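Local coordinates for protein mediator of RNA polymerase II transcription subunit 6 (Schizosaccharomyces pombe, PDB 4H61) that serves as a subunit of Mediator, the coactivator complex that conveys information from gene-specific regulatory proteins to the basal RNA polymerase II transcription machinery, at residues Gln10-Glu15 with Asn107-Met112; Glu15-Met20 with Leu29-Gln34; Ser42-Leu47 with Ser63-Leu68. One frame throughout, in Å; residues are numbered along the deposited sequence.

Interaction 1 (Gln10-Glu15 with Asn107-Met112)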
ATOM      1  N   GLN A  10       6.227 -16.708  -0.608  1.00114.09           N
ATOM      2  CA  GLN A  10       6.172 -15.925   0.613  1.00113.59           C
ATOM      3  C   GLN A  10       7.576 -15.403   0.840  1.00108.16           C
ATOM      4  O   GLN A  10       8.560 -16.084   0.550  1.00112.24           O
ATOM      5  CB  GLN A  10       5.770 -16.790   1.804  1.00129.71           C
ATOM      6  CG  GLN A  10       4.317 -17.226   1.818  1.00143.06           C
ATOM      7  CD  GLN A  10       3.984 -18.038   3.060  1.00148.18           C
ATOM      8  OE1 GLN A  10       4.879 -18.427   3.813  1.00144.17           O
ATOM      9  NE2 GLN A  10       2.696 -18.290   3.281  1.00149.55           N
ATOM     10  N   TRP A  11       7.671 -14.196   1.366  1.00103.53           N
ATOM     11  CA  TRP A  11       8.960 -13.559   1.547  1.00106.34           C
ATOM     12  C   TRP A  11       9.092 -13.204   3.021  1.00109.85           C
ATOM     13  O   TRP A  11       8.107 -12.860   3.673  1.00111.42           O
ATOM     14  CB  TRP A  11       9.046 -12.320   0.642  1.00103.07           C
ATOM     15  CG  TRP A  11      10.283 -11.463   0.782  1.00112.04           C
ATOM     16  CD1 TRP A  11      11.459 -11.588   0.087  1.00113.73           C
ATOM     17  CD2 TRP A  11      10.451 -10.328   1.649  1.00113.02           C
ATOM     18  NE1 TRP A  11      12.349 -10.608   0.478  1.00113.23           N
ATOM     19  CE2 TRP A  11      11.755  -9.821   1.431  1.00111.56           C
ATOM     20  CE3 TRP A  11       9.631  -9.698   2.594  1.00109.39           C
ATOM     21  CZ2 TRP A  11      12.254  -8.712   2.124  1.00106.54           C
ATOM     22  CZ3 TRP A  11      10.129  -8.594   3.281  1.00106.11           C
ATOM     23  CH2 TRP A  11      11.428  -8.115   3.040  1.00108.40           C
ATOM     24  N   ARG A  12      10.299 -13.330   3.554  1.00111.76           N
ATOM     25  CA  ARG A  12      10.553 -12.975   4.939  1.00122.45           C
ATOM     26  C   ARG A  12      12.026 -12.652   5.121  1.00127.98           C
ATOM     27  O   ARG A  12      12.887 -13.452   4.756  1.00134.39           O
ATOM     28  CB  ARG A  12      10.150 -14.121   5.867  1.00130.21           C
ATOM     29  CG  ARG A  12      10.366 -13.828   7.336  1.00144.47           C
ATOM     30  CD  ARG A  12      10.014 -15.032   8.193  1.00162.99           C
ATOM     31  NE  ARG A  12      10.411 -14.848   9.590  1.00176.74           N
ATOM     32  CZ  ARG A  12       9.595 -15.007  10.627  1.00182.85           C
ATOM     33  NH1 ARG A  12       8.329 -15.357  10.435  1.00181.11           N
ATOM     34  NH2 ARG A  12      10.046 -14.819  11.860  1.00188.47           N
ATOM     35  N   MET A  13      12.317 -11.485   5.687  1.00125.56           N
ATOM     36  CA  MET A  13      13.702 -11.062   5.873  1.00128.82           C
ATOM     37  C   MET A  13      14.019 -10.716   7.337  1.00127.71           C
ATOM     38  O   MET A  13      14.148  -9.543   7.694  1.00121.92           O
ATOM     39  CB  MET A  13      14.018  -9.887   4.936  1.00126.84           C
ATOM     40  CG  MET A  13      15.497  -9.545   4.832  1.00131.44           C
ATOM     41  SD  MET A  13      15.847  -8.253   3.620  1.00141.70           S
ATOM     42  CE  MET A  13      15.907  -9.213   2.104  1.00164.07           C
ATOM     43  N   PRO A  14      14.164 -11.747   8.188  1.00137.09           N
ATOM     44  CA  PRO A  14      14.331 -11.593   9.645  1.00138.15           C
ATOM     45  C   PRO A  14      15.484 -10.668  10.038  1.00142.16           C
ATOM     46  O   PRO A  14      15.414 -10.005  11.076  1.00137.80           O
ATOM     47  CB  PRO A  14      14.635 -13.019  10.116  1.00133.19           C
ATOM     48  CG  PRO A  14      14.070 -13.904   9.068  1.00133.92           C
ATOM     49  CD  PRO A  14      14.238 -13.160   7.773  1.00136.22           C
ATOM     50  N   GLU A  15      16.525 -10.622   9.209  1.00150.93           N
ATOM     51  CA  GLU A  15      17.718  -9.828   9.498  1.00158.45           C
ATOM     52  C   GLU A  15      17.451  -8.327   9.416  1.00150.66           C
ATOM     53  O   GLU A  15      18.205  -7.524   9.960  1.00152.21           O
ATOM     54  CB  GLU A  15      18.878 -10.227   8.570  1.00169.80           C
ATOM     55  CG  GLU A  15      18.584 -10.116   7.067  1.00179.46           C
ATOM     56  CD  GLU A  15      17.903 -11.355   6.481  1.00188.69           C
ATOM     57  OE1 GLU A  15      17.190 -12.062   7.224  1.00191.70           O
ATOM     58  OE2 GLU A  15      18.080 -11.621   5.269  1.00190.70           O
ATOM     59  N   ASN A 107       3.144 -12.105  10.733  1.00134.52           N
ATOM     60  CA  ASN A 107       4.334 -12.612  11.419  1.00136.49           C
ATOM     61  C   ASN A 107       5.606 -12.429  10.607  1.00133.61           C
ATOM     62  O   ASN A 107       6.409 -13.350  10.501  1.00140.08           O
ATOM     63  CB  ASN A 107       4.169 -14.087  11.792  1.00140.04           C
ATOM     64  CG  ASN A 107       3.157 -14.298  12.892  1.00147.72           C
ATOM     65  OD1 ASN A 107       1.988 -14.583  12.627  1.00151.80           O
ATOM     66  ND2 ASN A 107       3.598 -14.156  14.140  1.00148.90           N
ATOM     67  N   GLU A 108       5.763 -11.246  10.021  1.00130.71           N
ATOM     68  CA  GLU A 108       6.934 -10.894   9.212  1.00132.40           C
ATOM     69  C   GLU A 108       6.978 -11.615   7.855  1.00127.87           C
ATOM     70  O   GLU A 108       7.921 -11.445   7.074  1.00121.11           O
ATOM     71  CB  GLU A 108       8.231 -11.083  10.007  1.00136.79           C
ATOM     72  CG  GLU A 108       8.270 -10.247  11.273  1.00144.55           C
ATOM     73  CD  GLU A 108       9.007 -10.922  12.408  1.00156.54           C
ATOM     74  OE1 GLU A 108      10.152 -11.377  12.191  1.00160.64           O
ATOM     75  OE2 GLU A 108       8.436 -11.000  13.520  1.00162.28           O
ATOM     76  N   ASN A 109       5.943 -12.405   7.584  1.00123.19           N
ATOM     77  CA  ASN A 109       5.779 -13.053   6.296  1.00121.99           C
ATOM     78  C   ASN A 109       4.910 -12.211   5.384  1.00123.67           C
ATOM     79  O   ASN A 109       3.783 -11.857   5.738  1.00126.65           O
ATOM     80  CB  ASN A 109       5.131 -14.419   6.467  1.00130.78           C
ATOM     81  CG  ASN A 109       6.128 -15.537   6.445  1.00141.36           C
ATOM     82  OD1 ASN A 109       6.973 -15.650   7.334  1.00146.59           O
ATOM     83  ND2 ASN A 109       6.038 -16.386   5.425  1.00143.91           N
ATOM     84  N   ILE A 110       5.433 -11.889   4.209  1.00115.47           N
ATOM     85  CA  ILE A 110       4.651 -11.170   3.226  1.00107.91           C
ATOM     86  C   ILE A 110       4.231 -12.105   2.092  1.00109.39           C
ATOM     87  O   ILE A 110       5.038 -12.887   1.587  1.00108.75           O
ATOM     88  CB  ILE A 110       5.427  -9.974   2.656  1.00106.04           C
ATOM     89  CG1 ILE A 110       6.065  -9.171   3.789  1.00111.92           C
ATOM     90  CG2 ILE A 110       4.511  -9.096   1.809  1.00 95.47           C
ATOM     91  CD1 ILE A 110       6.708  -7.869   3.338  1.00110.06           C
ATOM     92  N   TYR A 111       2.960 -12.023   1.711  1.00106.08           N
ATOM     93  CA  TYR A 111       2.429 -12.774   0.584  1.00104.44           C
ATOM     94  C   TYR A 111       1.141 -12.112   0.092  1.00110.62           C
ATOM     95  O   TYR A 111       0.493 -11.378   0.844  1.00112.43           O
ATOM     96  CB  TYR A 111       2.182 -14.236   0.975  1.00105.93           C
ATOM     97  CG  TYR A 111       1.370 -14.424   2.242  1.00109.26           C
ATOM     98  CD1 TYR A 111      -0.025 -14.436   2.206  1.00105.58           C
ATOM     99  CD2 TYR A 111       1.994 -14.599   3.475  1.00112.56           C
ATOM    100  CE1 TYR A 111      -0.778 -14.609   3.368  1.00106.34           C
ATOM    101  CE2 TYR A 111       1.250 -14.774   4.641  1.00118.74           C
ATOM    102  CZ  TYR A 111      -0.136 -14.778   4.580  1.00118.03           C
ATOM    103  OH  TYR A 111      -0.881 -14.947   5.732  1.00127.04           O
ATOM    104  N   MET A 112       0.787 -12.347  -1.172  1.00110.02           N
ATOM    105  CA  MET A 112      -0.473 -11.845  -1.731  1.00 97.80           C
ATOM    106  C   MET A 112      -1.644 -12.534  -1.048  1.00107.67           C
ATOM    107  O   MET A 112      -1.602 -13.733  -0.765  1.00115.94           O
ATOM    108  CB  MET A 112      -0.555 -12.095  -3.242  1.00 86.07           C
ATOM    109  CG  MET A 112       0.597 -11.496  -4.052  1.00 94.12           C
ATOM    110  SD  MET A 112       0.564 -11.862  -5.831  1.00110.67           S
ATOM    111  CE  MET A 112      -1.074 -11.269  -6.247  1.00107.37           C
TER

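Interaction 2 (Glu15-Met20 with Leu29-Gln34)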
ATOM      1  N   GLU A  15      16.525 -10.622   9.209  1.00150.93           N
ATOM      2  CA  GLU A  15      17.718  -9.828   9.498  1.00158.45           C
ATOM      3  C   GLU A  15      17.451  -8.327   9.416  1.00150.66           C
ATOM      4  O   GLU A  15      18.205  -7.524   9.960  1.00152.21           O
ATOM      5  CB  GLU A  15      18.878 -10.227   8.570  1.00169.80           C
ATOM      6  CG  GLU A  15      18.584 -10.116   7.067  1.00179.46           C
ATOM      7  CD  GLU A  15      17.903 -11.355   6.481  1.00188.69           C
ATOM      8  OE1 GLU A  15      17.190 -12.062   7.224  1.00191.70           O
ATOM      9  OE2 GLU A  15      18.080 -11.621   5.269  1.00190.70           O
ATOM     10  N   TRP A  16      16.376  -7.954   8.730  1.00144.38           N
ATOM     11  CA  TRP A  16      15.968  -6.558   8.642  1.00139.64           C
ATOM     12  C   TRP A  16      15.109  -6.212   9.856  1.00141.95           C
ATOM     13  O   TRP A  16      15.242  -5.138  10.447  1.00139.54           O
ATOM     14  CB  TRP A  16      15.182  -6.326   7.350  1.00130.48           C
ATOM     15  CG  TRP A  16      14.897  -4.887   7.019  1.00130.89           C
ATOM     16  CD1 TRP A  16      15.602  -4.090   6.165  1.00132.48           C
ATOM     17  CD2 TRP A  16      13.810  -4.086   7.507  1.00133.26           C
ATOM     18  NE1 TRP A  16      15.030  -2.839   6.099  1.00133.49           N
ATOM     19  CE2 TRP A  16      13.928  -2.813   6.912  1.00134.58           C
ATOM     20  CE3 TRP A  16      12.755  -4.320   8.392  1.00135.05           C
ATOM     21  CZ2 TRP A  16      13.031  -1.778   7.176  1.00137.59           C
ATOM     22  CZ3 TRP A  16      11.864  -3.289   8.654  1.00137.35           C
ATOM     23  CH2 TRP A  16      12.008  -2.034   8.047  1.00137.69           C
ATOM     24  N   VAL A  17      14.234  -7.143  10.225  1.00143.88           N
ATOM     25  CA  VAL A  17      13.327  -6.957  11.349  1.00148.96           C
ATOM     26  C   VAL A  17      14.093  -6.722  12.648  1.00158.74           C
ATOM     27  O   VAL A  17      13.768  -5.810  13.410  1.00159.44           O
ATOM     28  CB  VAL A  17      12.387  -8.166  11.517  1.00150.08           C
ATOM     29  CG1 VAL A  17      11.488  -7.978  12.729  1.00151.90           C
ATOM     30  CG2 VAL A  17      11.556  -8.365  10.258  1.00145.75           C
ATOM     31  N   GLN A  18      15.110  -7.543  12.891  1.00165.34           N
ATOM     32  CA  GLN A  18      15.949  -7.393  14.075  1.00171.48           C
ATOM     33  C   GLN A  18      16.698  -6.064  14.046  1.00168.19           C
ATOM     34  O   GLN A  18      16.828  -5.391  15.067  1.00170.52           O
ATOM     35  CB  GLN A  18      16.930  -8.559  14.192  1.00181.10           C
ATOM     36  CG  GLN A  18      16.287  -9.876  14.605  1.00190.30           C
ATOM     37  CD  GLN A  18      17.282 -11.024  14.651  1.00200.67           C
ATOM     38  OE1 GLN A  18      18.168 -11.127  13.798  1.00202.80           O
ATOM     39  NE2 GLN A  18      17.146 -11.890  15.652  1.00204.75           N
ATOM     40  N   SER A  19      17.171  -5.687  12.864  1.00165.74           N
ATOM     41  CA  SER A  19      17.899  -4.436  12.674  1.00166.70           C
ATOM     42  C   SER A  19      17.051  -3.195  12.979  1.00165.22           C
ATOM     43  O   SER A  19      17.592  -2.130  13.280  1.00167.95           O
ATOM     44  CB  SER A  19      18.443  -4.366  11.243  1.00166.41           C
ATOM     45  OG  SER A  19      19.165  -3.170  11.014  1.00170.51           O
ATOM     46  N   MET A  20      15.729  -3.337  12.909  1.00159.58           N
ATOM     47  CA  MET A  20      14.818  -2.205  13.097  1.00153.26           C
ATOM     48  C   MET A  20      14.000  -2.289  14.390  1.00154.02           C
ATOM     49  O   MET A  20      13.128  -1.449  14.637  1.00153.04           O
ATOM     50  CB  MET A  20      13.874  -2.073  11.898  1.00147.42           C
ATOM     51  CG  MET A  20      14.565  -1.753  10.585  1.00144.54           C
ATOM     52  SD  MET A  20      15.191  -0.067  10.527  1.00156.90           S
ATOM     53  CE  MET A  20      15.943  -0.037   8.901  1.00146.46           C
ATOM     54  N   LEU A  29       5.841  -0.520   5.817  1.00119.16           N
ATOM     55  CA  LEU A  29       5.878  -0.224   4.390  1.00107.55           C
ATOM     56  C   LEU A  29       7.309  -0.235   3.882  1.00108.41           C
ATOM     57  O   LEU A  29       7.558  -0.551   2.721  1.00114.02           O
ATOM     58  CB  LEU A  29       5.244   1.143   4.118  1.00106.84           C
ATOM     59  CG  LEU A  29       4.072   1.215   3.143  1.00111.68           C
ATOM     60  CD1 LEU A  29       3.339  -0.113   3.090  1.00118.18           C
ATOM     61  CD2 LEU A  29       3.114   2.356   3.519  1.00102.80           C
ATOM     62  N   GLU A  30       8.255   0.116   4.744  1.00110.72           N
ATOM     63  CA  GLU A  30       9.655   0.101   4.345  1.00113.22           C
ATOM     64  C   GLU A  30      10.105  -1.343   4.189  1.00115.74           C
ATOM     65  O   GLU A  30      10.852  -1.679   3.267  1.00120.53           O
ATOM     66  CB  GLU A  30      10.520   0.817   5.377  1.00121.80           C
ATOM     67  CG  GLU A  30      11.963   1.005   4.938  1.00131.69           C
ATOM     68  CD  GLU A  30      12.674   2.064   5.750  1.00148.15           C
ATOM     69  OE1 GLU A  30      11.994   3.011   6.208  1.00156.98           O
ATOM     70  OE2 GLU A  30      13.908   1.948   5.936  1.00152.64           O
ATOM     71  N   TYR A  31       9.637  -2.186   5.106  1.00113.50           N
ATOM     72  CA  TYR A  31       9.862  -3.623   5.049  1.00115.63           C
ATOM     73  C   TYR A  31       9.370  -4.149   3.711  1.00114.52           C
ATOM     74  O   TYR A  31      10.092  -4.850   2.989  1.00116.62           O
ATOM     75  CB  TYR A  31       9.081  -4.295   6.178  1.00115.98           C
ATOM     76  CG  TYR A  31       9.309  -5.782   6.346  1.00115.78           C
ATOM     77  CD1 TYR A  31      10.590  -6.320   6.345  1.00112.75           C
ATOM     78  CD2 TYR A  31       8.234  -6.643   6.548  1.00119.54           C
ATOM     79  CE1 TYR A  31      10.793  -7.685   6.522  1.00118.20           C
ATOM     80  CE2 TYR A  31       8.426  -8.005   6.728  1.00121.66           C
ATOM     81  CZ  TYR A  31       9.706  -8.522   6.713  1.00121.54           C
ATOM     82  OH  TYR A  31       9.888  -9.880   6.890  1.00121.92           O
ATOM     83  N   PHE A  32       8.134  -3.789   3.392  1.00106.74           N
ATOM     84  CA  PHE A  32       7.494  -4.209   2.160  1.00103.65           C
ATOM     85  C   PHE A  32       8.339  -3.810   0.957  1.00103.79           C
ATOM     86  O   PHE A  32       8.385  -4.530  -0.034  1.00104.60           O
ATOM     87  CB  PHE A  32       6.091  -3.592   2.071  1.00104.87           C
ATOM     88  CG  PHE A  32       5.298  -4.053   0.885  1.00100.27           C
ATOM     89  CD1 PHE A  32       4.594  -5.247   0.930  1.00 92.29           C
ATOM     90  CD2 PHE A  32       5.254  -3.286  -0.277  1.00 98.84           C
ATOM     91  CE1 PHE A  32       3.865  -5.674  -0.164  1.00 98.54           C
ATOM     92  CE2 PHE A  32       4.530  -3.701  -1.384  1.00 95.63           C
ATOM     93  CZ  PHE A  32       3.836  -4.899  -1.335  1.00 98.28           C
ATOM     94  N   SER A  33       9.030  -2.675   1.064  1.00108.96           N
ATOM     95  CA  SER A  33       9.861  -2.157  -0.031  1.00111.45           C
ATOM     96  C   SER A  33      11.053  -3.032  -0.411  1.00110.97           C
ATOM     97  O   SER A  33      11.547  -2.952  -1.534  1.00116.85           O
ATOM     98  CB  SER A  33      10.354  -0.754   0.296  1.00112.50           C
ATOM     99  OG  SER A  33       9.253   0.125   0.400  1.00131.18           O
ATOM    100  N   GLN A  34      11.528  -3.850   0.519  1.00106.25           N
ATOM    101  CA  GLN A  34      12.673  -4.701   0.240  1.00107.51           C
ATOM    102  C   GLN A  34      12.221  -6.035  -0.370  1.00109.11           C
ATOM    103  O   GLN A  34      13.040  -6.910  -0.665  1.00109.65           O
ATOM    104  CB  GLN A  34      13.486  -4.925   1.517  1.00108.46           C
ATOM    105  CG  GLN A  34      14.001  -3.635   2.161  1.00117.51           C
ATOM    106  CD  GLN A  34      15.083  -2.931   1.336  1.00125.14           C
ATOM    107  OE1 GLN A  34      16.059  -3.544   0.898  1.00123.84           O
ATOM    108  NE2 GLN A  34      14.909  -1.633   1.125  1.00131.20           N
TER

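Interaction 3 (Ser42-Leu47 with Ser63-Leu68)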
ATOM      1  N   SER A  42       6.235   2.992  -8.326  1.00100.73           N
ATOM      2  CA  SER A  42       5.186   3.541  -7.472  1.00104.56           C
ATOM      3  C   SER A  42       5.449   4.970  -7.031  1.00105.99           C
ATOM      4  O   SER A  42       6.600   5.377  -6.863  1.00 99.39           O
ATOM      5  CB  SER A  42       5.012   2.678  -6.231  1.00100.35           C
ATOM      6  OG  SER A  42       6.182   2.736  -5.433  1.00 99.16           O
ATOM      7  N   ASN A  43       4.367   5.717  -6.820  1.00106.27           N
ATOM      8  CA  ASN A  43       4.462   7.033  -6.212  1.00110.59           C
ATOM      9  C   ASN A  43       5.223   6.953  -4.885  1.00109.23           C
ATOM     10  O   ASN A  43       5.936   7.891  -4.511  1.00109.76           O
ATOM     11  CB  ASN A  43       3.073   7.634  -5.985  1.00111.07           C
ATOM     12  CG  ASN A  43       2.292   7.838  -7.283  1.00114.60           C
ATOM     13  OD1 ASN A  43       1.070   7.987  -7.262  1.00118.01           O
ATOM     14  ND2 ASN A  43       2.993   7.849  -8.411  1.00112.89           N
ATOM     15  N   ASN A  44       5.064   5.826  -4.190  1.00100.86           N
ATOM     16  CA  ASN A  44       5.797   5.552  -2.955  1.00100.45           C
ATOM     17  C   ASN A  44       7.303   5.759  -3.125  1.00105.54           C
ATOM     18  O   ASN A  44       7.948   6.471  -2.343  1.00110.12           O
ATOM     19  CB  ASN A  44       5.525   4.117  -2.485  1.00 94.23           C
ATOM     20  CG  ASN A  44       4.073   3.901  -2.050  1.00102.33           C
ATOM     21  OD1 ASN A  44       3.173   3.768  -2.887  1.00103.90           O
ATOM     22  ND2 ASN A  44       3.846   3.847  -0.738  1.00 96.38           N
ATOM     23  N   GLU A  45       7.850   5.141  -4.163  1.00100.91           N
ATOM     24  CA  GLU A  45       9.279   5.200  -4.418  1.00107.33           C
ATOM     25  C   GLU A  45       9.720   6.615  -4.788  1.00110.81           C
ATOM     26  O   GLU A  45      10.788   7.083  -4.371  1.00112.35           O
ATOM     27  CB  GLU A  45       9.656   4.210  -5.530  1.00101.26           C
ATOM     28  CG  GLU A  45      11.116   4.231  -5.927  1.00100.11           C
ATOM     29  CD  GLU A  45      12.041   3.690  -4.851  1.00112.36           C
ATOM     30  OE1 GLU A  45      11.544   3.231  -3.794  1.00107.42           O
ATOM     31  OE2 GLU A  45      13.276   3.726  -5.071  1.00124.13           O
ATOM     32  N   MET A  46       8.888   7.292  -5.571  1.00106.17           N
ATOM     33  CA  MET A  46       9.219   8.626  -6.036  1.00103.42           C
ATOM     34  C   MET A  46       9.368   9.525  -4.823  1.00108.51           C
ATOM     35  O   MET A  46      10.323  10.299  -4.717  1.00109.27           O
ATOM     36  CB  MET A  46       8.140   9.151  -6.979  1.00 99.66           C
ATOM     37  CG  MET A  46       8.414  10.553  -7.520  1.00109.44           C
ATOM     38  SD  MET A  46       7.833  11.894  -6.440  1.00131.81           S
ATOM     39  CE  MET A  46       8.387  13.316  -7.385  1.00144.35           C
ATOM     40  N   LEU A  47       8.422   9.390  -3.898  1.00107.88           N
ATOM     41  CA  LEU A  47       8.448  10.132  -2.647  1.00105.04           C
ATOM     42  C   LEU A  47       9.662   9.783  -1.793  1.00112.43           C
ATOM     43  O   LEU A  47      10.261  10.675  -1.195  1.00121.55           O
ATOM     44  CB  LEU A  47       7.161   9.898  -1.863  1.00100.14           C
ATOM     45  CG  LEU A  47       5.942  10.678  -2.369  1.00110.03           C
ATOM     46  CD1 LEU A  47       4.644  10.215  -1.709  1.00110.39           C
ATOM     47  CD2 LEU A  47       6.145  12.159  -2.134  1.00110.63           C
ATOM     48  N   SER A  63      -1.365  11.734   2.794  1.00125.15           N
ATOM     49  CA  SER A  63      -1.716  13.047   2.282  1.00129.93           C
ATOM     50  C   SER A  63      -0.851  13.361   1.069  1.00128.08           C
ATOM     51  O   SER A  63      -1.305  13.997   0.119  1.00133.17           O
ATOM     52  CB  SER A  63      -1.597  14.129   3.362  1.00132.34           C
ATOM     53  OG  SER A  63      -0.249  14.348   3.725  1.00139.16           O
ATOM     54  N   GLN A  64       0.390  12.894   1.090  1.00123.28           N
ATOM     55  CA  GLN A  64       1.268  13.065  -0.061  1.00124.14           C
ATOM     56  C   GLN A  64       0.768  12.285  -1.282  1.00120.10           C
ATOM     57  O   GLN A  64       0.855  12.764  -2.417  1.00120.49           O
ATOM     58  CB  GLN A  64       2.700  12.662   0.286  1.00128.04           C
ATOM     59  CG  GLN A  64       3.453  13.697   1.112  1.00136.02           C
ATOM     60  CD  GLN A  64       3.740  14.974   0.336  1.00144.41           C
ATOM     61  OE1 GLN A  64       3.492  15.056  -0.869  1.00146.97           O
ATOM     62  NE2 GLN A  64       4.266  15.978   1.027  1.00148.76           N
ATOM     63  N   LEU A  65       0.232  11.091  -1.044  1.00111.98           N
ATOM     64  CA  LEU A  65      -0.270  10.258  -2.129  1.00114.08           C
ATOM     65  C   LEU A  65      -1.508  10.838  -2.825  1.00123.17           C
ATOM     66  O   LEU A  65      -1.722  10.598  -4.014  1.00126.17           O
ATOM     67  CB  LEU A  65      -0.547   8.834  -1.639  1.00110.18           C
ATOM     68  CG  LEU A  65       0.709   8.059  -1.227  1.00115.40           C
ATOM     69  CD1 LEU A  65       0.380   6.691  -0.620  1.00109.56           C
ATOM     70  CD2 LEU A  65       1.651   7.917  -2.413  1.00116.63           C
ATOM     71  N   LYS A  66      -2.320  11.598  -2.096  1.00126.21           N
ATOM     72  CA  LYS A  66      -3.544  12.142  -2.684  1.00129.98           C
ATOM     73  C   LYS A  66      -3.242  13.075  -3.854  1.00128.71           C
ATOM     74  O   LYS A  66      -3.987  13.115  -4.837  1.00131.66           O
ATOM     75  CB  LYS A  66      -4.418  12.828  -1.627  1.00133.64           C
ATOM     76  CG  LYS A  66      -5.124  11.848  -0.693  1.00139.19           C
ATOM     77  CD  LYS A  66      -5.784  12.545   0.500  1.00151.71           C
ATOM     78  CE  LYS A  66      -7.063  13.295   0.116  1.00153.56           C
ATOM     79  NZ  LYS A  66      -7.647  14.022   1.290  1.00151.46           N
ATOM     80  N   ARG A  67      -2.119  13.780  -3.763  1.00125.54           N
ATOM     81  CA  ARG A  67      -1.713  14.746  -4.783  1.00127.66           C
ATOM     82  C   ARG A  67      -1.087  14.098  -6.015  1.00126.14           C
ATOM     83  O   ARG A  67      -0.730  14.789  -6.965  1.00129.42           O
ATOM     84  CB  ARG A  67      -0.703  15.737  -4.196  1.00133.01           C
ATOM     85  CG  ARG A  67      -0.873  15.996  -2.706  1.00137.45           C
ATOM     86  CD  ARG A  67       0.329  16.729  -2.153  1.00136.02           C
ATOM     87  NE  ARG A  67       0.761  17.783  -3.062  1.00138.63           N
ATOM     88  CZ  ARG A  67       2.006  17.930  -3.499  1.00145.31           C
ATOM     89  NH1 ARG A  67       2.956  17.095  -3.104  1.00143.23           N
ATOM     90  NH2 ARG A  67       2.302  18.923  -4.324  1.00155.61           N
ATOM     91  N   LEU A  68      -0.931  12.779  -5.998  1.00122.18           N
ATOM     92  CA  LEU A  68      -0.249  12.096  -7.095  1.00116.59           C
ATOM     93  C   LEU A  68      -1.134  11.062  -7.777  1.00115.14           C
ATOM     94  O   LEU A  68      -2.135  10.621  -7.209  1.00126.17           O
ATOM     95  CB  LEU A  68       1.027  11.427  -6.584  1.00112.15           C
ATOM     96  CG  LEU A  68       1.961  12.313  -5.759  1.00109.55           C
ATOM     97  CD1 LEU A  68       3.047  11.472  -5.144  1.00109.11           C
ATOM     98  CD2 LEU A  68       2.564  13.427  -6.614  1.00107.95           C
TER

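Interaction 1 (Gln10-Glu15 with Asn107-Met112)
With CG of R12 anti to the backbone N (chi1 -179°) and the chain extended as far as NE, the guanidinium reaches past N109 to the turn at N107-E108; the CB of W11 leaves the extended chain on the other side, and with CG again anti to the backbone N (chi1 175°) the indole lies alongside I110. The end of R12 is met by several oxygens. NH1 donates a weak hydrogen bond to OD1 of N109 (3.4 Å), which sits at the edge of the guanidinium, in its plane. OE1 of E108 lies over one face, 3.5 Å from NH2 of R12, and this salt bridge is one of charge alone, since no N-H is directed at the oxygen. Between these side chains the backbones join at a single antiparallel bridge: W11 N donates to I110 O and I110 N to W11 O, both at 2.9 Å, making W11 and I110 a hydrogen-bonded pair. The extended N-terminal segment thereby runs antiparallel beside strand 109-112 through this one bridge, along the edge of the sheet. On the indole side, CE3 and CZ3 of W11 each pack 3.5 Å from I110 CD1, and the indole meets the Y31 ring. On the other side, Q10 runs beside Y111, pointing the same way, with NE2 of Q10 3.8 Å from CD2 of Y111 and their amide and ring planes 24° apart.

Interaction 2 (Glu15-Met20 with Leu29-Gln34)
W16 reaches from its helix to Y31, its CB directed toward helix 28-33 and its CG anti to the backbone N (chi1 -170°). Beyond CG the indole passes obliquely across Y31: CD2 comes near Y31 CD1, and CE3 approaches that same atom to 3.6 Å. Farther out, CZ3 of W16 lies 3.9 Å from CB of Y31, and CH2 reaches the backbone N and CA of Y31. CZ2 lies 3.7 Å from CG of E30, and on the pyrrole side NE1 comes near CG of Q34. The axes of segments 15-19 and 29-33, parts of two short helices, run roughly antiparallel, at 149°, and approach to 11.2 Å; the large W16 side chain spans much of that separation. One indole face is turned to Y31 CA; on the opposite face rests CG of M20, four residues farther along the chain. The six-membered ring of W16 and the Y31 ring meet at an oblique 34°. Next to W16, V17 sends CG2 to the outer part of the phenol, 3.9 Å from Y31 CE1. The hydroxyl of Y31 is probably hydrogen-bonded to O of E108 and to N of M13.

Interaction 3 (Ser42-Leu47 with Ser63-Leu68)
Two consecutive helices, 43-53 and 61-66, meet here where the first begins and the second ends, just ahead of the first strand of the sheet. L47 and L68 reach toward each other tip to tip across this junction, their CD1 atoms 4.0 Å apart. The same L47 CD1 also touches CB of Q64 at 3.7 Å and CD2 of L65 at 3.8 Å, so a single methyl is set among three residues of the facing segment. L65 CB does not point straight across; its CG is anti to the carbonyl carbon (chi1 -67°), and from it CD2 reaches L47 CD1 and N43 CB, 3.9 Å from the latter. N43 and L68 slide past each other in opposite directions, with OD1 of N43 3.5 Å from CB of L68. The polar end of N43 is held by its neighbours: OD1 is hydrogen-bonded to NE2 of Q72 and ND2 to O of T69, which ties the first turn of helix 43-53 to the chain entering strand 70-79. NE2 of Q72 also bonds O of L65. Within 63-68, NH1 of R67 donates to a lone pair of Q64 OE1 (3.1 Å), the oxygen lying close to the guanidinium plane. The opening turn of helix 43-53 is itself capped by S42, whose OG accepts from N of E45 at 3.2 Å. N43 thus lies nearest L68 and L47 nearest Q64, the reversed register of an open helical hairpin, packed through leucines just before strand 70-79.

Overall arrangement
Interactions 1 and 2 adjoin, with centres about 9 Å apart, and both draw on helix 14-19 and share E15. Y31 joins them: its hydroxyl belongs to interaction 2 but its probable partners, E108 and M13, lie in interaction 1, while Y31 CE1 packs 3.4 Å from W11 CZ3. The N-terminal segment is thus held first at the edge strand 109-112 and then against helix 28-33. Interaction 3 stands apart, beside the opposite edge strand, 70-79; its centre is about 24 Å from that of interaction 1 and about 20 Å from that of interaction 2. It shares no contact with either, although its nearest atoms come within about 5 Å of interaction 2.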